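Local structure of WZI (Escherichia coli, 2YNK) at residues 158-163 / 330-335. The protein is an outer-membrane beta-barrel lectin that binds carbohydrate and takes part in assembling the group 1 capsule. Sequence-based numbering, arbitrary orientation.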
loop_
_atom_site.group_PDB
_atom_site.type_symbol
_atom_site.label_atom_id
_atom_site.label_comp_id
_atom_site.label_asym_id
_atom_site.label_seq_id
_atom_site.Cartn_x
_atom_site.Cartn_y
_atom_site.Cartn_z
ATOM N N GLY A 158 4.791 -5.313 0.406
ATOM C CA GLY A 158 5.286 -4.169 1.155
ATOM C C GLY A 158 5.814 -3.062 0.262
ATOM O O GLY A 158 6.100 -3.278 -0.920
ATOM N N SER A 159 5.887 -1.862 0.822
ATOM C CA SER A 159 6.746 -0.814 0.307
ATOM C C SER A 159 7.928 -0.665 1.253
ATOM O O SER A 159 7.756 -0.668 2.460
ATOM C CB SER A 159 6.009 0.513 0.236
ATOM O OG SER A 159 6.946 1.576 0.110
ATOM N N LEU A 160 9.121 -0.500 0.708
ATOM C CA LEU A 160 10.309 -0.324 1.535
ATOM C C LEU A 160 10.414 1.076 2.128
ATOM O O LEU A 160 11.270 1.311 2.996
ATOM C CB LEU A 160 11.581 -0.597 0.729
ATOM C CG LEU A 160 11.761 -1.983 0.113
ATOM C CD1 LEU A 160 13.009 -1.978 -0.769
ATOM C CD2 LEU A 160 11.841 -3.069 1.173
ATOM N N ILE A 161 9.559 1.997 1.678
ATOM C CA ILE A 161 9.686 3.410 2.055
ATOM C C ILE A 161 8.431 4.018 2.666
ATOM O O ILE A 161 8.526 4.746 3.640
ATOM C CB ILE A 161 10.123 4.270 0.851
ATOM C CG1 ILE A 161 10.427 5.703 1.313
ATOM C CG2 ILE A 161 9.071 4.229 -0.257
ATOM C CD1 ILE A 161 11.453 6.426 0.466
ATOM N N ARG A 162 7.269 3.754 2.076
ATOM C CA ARG A 162 6.006 4.189 2.649
ATOM C C ARG A 162 4.916 3.195 2.312
ATOM O O ARG A 162 4.388 3.175 1.195
ATOM C CB ARG A 162 5.614 5.591 2.184
ATOM C CG ARG A 162 6.284 6.718 2.969
ATOM C CD ARG A 162 5.829 6.815 4.428
ATOM N NE ARG A 162 4.394 7.080 4.542
ATOM C CZ ARG A 162 3.465 6.173 4.840
ATOM N NH1 ARG A 162 3.781 4.899 5.102
ATOM N NH2 ARG A 162 2.190 6.547 4.875
ATOM N N GLY A 163 4.589 2.373 3.304
ATOM C CA GLY A 163 3.548 1.390 3.175
ATOM C C GLY A 163 2.362 1.660 4.075
ATOM O O GLY A 163 2.034 2.804 4.394
ATOM N N HIS A 330 12.039 -9.771 -0.458
ATOM C CA HIS A 330 12.452 -8.540 0.225
ATOM C C HIS A 330 13.708 -8.759 1.015
ATOM O O HIS A 330 13.943 -9.848 1.523
ATOM C CB HIS A 330 11.389 -8.089 1.216
ATOM C CG HIS A 330 10.087 -7.652 0.594
ATOM N ND1 HIS A 330 9.181 -6.946 1.278
ATOM C CD2 HIS A 330 9.557 -7.835 -0.685
ATOM C CE1 HIS A 330 8.121 -6.698 0.493
ATOM N NE2 HIS A 330 8.354 -7.243 -0.706
ATOM N N ASP A 331 14.515 -7.712 1.153
ATOM C CA ASP A 331 15.636 -7.725 2.096
ATOM C C ASP A 331 15.782 -6.350 2.739
ATOM O O ASP A 331 16.209 -5.393 2.093
ATOM C CB ASP A 331 16.939 -8.140 1.400
ATOM C CG ASP A 331 18.085 -8.372 2.385
ATOM O OD1 ASP A 331 18.396 -7.438 3.152
ATOM O OD2 ASP A 331 18.681 -9.479 2.388
ATOM N N THR A 332 15.428 -6.258 4.018
ATOM C CA THR A 332 15.486 -4.987 4.741
ATOM C C THR A 332 16.685 -4.902 5.695
ATOM O O THR A 332 16.695 -4.099 6.633
ATOM C CB THR A 332 14.164 -4.702 5.474
ATOM O OG1 THR A 332 13.917 -5.734 6.437
ATOM C CG2 THR A 332 13.016 -4.638 4.468
ATOM N N ARG A 333 17.703 -5.716 5.445
ATOM C CA ARG A 333 19.013 -5.474 6.036
ATOM C C ARG A 333 19.697 -4.346 5.265
ATOM O O ARG A 333 19.173 -3.866 4.257
ATOM C CB ARG A 333 19.874 -6.739 5.980
ATOM C CG ARG A 333 19.308 -7.911 6.766
ATOM C CD ARG A 333 20.156 -9.157 6.596
ATOM N NE ARG A 333 19.994 -9.734 5.266
ATOM C CZ ARG A 333 20.691 -10.770 4.809
ATOM N NH1 ARG A 333 21.609 -11.362 5.569
ATOM N NH2 ARG A 333 20.467 -11.215 3.580
ATOM N N THR A 334 20.864 -3.923 5.740
ATOM C CA THR A 334 21.678 -2.961 5.006
ATOM C C THR A 334 22.670 -3.703 4.113
ATOM O O THR A 334 23.556 -4.423 4.600
ATOM C CB THR A 334 22.392 -1.990 5.947
ATOM O OG1 THR A 334 21.452 -1.002 6.387
ATOM C CG2 THR A 334 23.546 -1.298 5.231
ATOM N N ASN A 335 22.496 -3.525 2.804
ATOM C CA ASN A 335 23.260 -4.250 1.800
ATOM C C ASN A 335 23.263 -5.756 2.040
ATOM O O ASN A 335 24.290 -6.408 1.901
ATOM C CB ASN A 335 24.693 -3.721 1.734
ATOM C CG ASN A 335 24.754 -2.234 1.455
ATOM O OD1 ASN A 335 23.937 -1.694 0.703
ATOM N ND2 ASN A 335 25.736 -1.565 2.048
#
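Leu160 and Thr332 meet through single methyl groups, CD2 of the leucine lying 3.8 Å from CG2 of the threonine. With CG anti to the carbonyl carbon (chi1 -60°) and chi2 at 174°, the CD2 branch of Leu160 is brought up to the threonine methyl. Ile294 and Leu309, on adjacent barrel strands, also touch this leucine and extend the apolar patch. Thr332 splits its functions: CG2 faces the leucine, while OG1 is hydrogen-bonded to Gly367 N and Gly364 O.

The second point of touch is the His330 ring, whose CE1 lies 3.6 Å from Gly158 N. The nitrogen approaches from the rim of the imidazole, roughly level with the ring, and the contact is van der Waals in kind. Both ring nitrogens are engaged by acids, ND1 by Asp361 and NE2 by Glu328, which fixes the ring's rotation.

Packing fades away from these two pairs. Only 159 Å² is buried in all, and beyond Thr332 the chain diverges toward partly exposed Arg333, whose NH2 (2.8 Å) and NE both donate to Asp331 OD2, a grip within 330-335. The CB of Ser159 points away from the strand, and its OG accepts from Ile161 N and Arg162 N, an ST turn and motif.

The contact thus joins the loop between strands 151-152 and 170-176 to the end of strand 322-331, consistent with a loop packed within the barrel. Its chemistry implies apolar and edge packing between segments that share Leu309, with two carboxylates probably favouring a protonated His330.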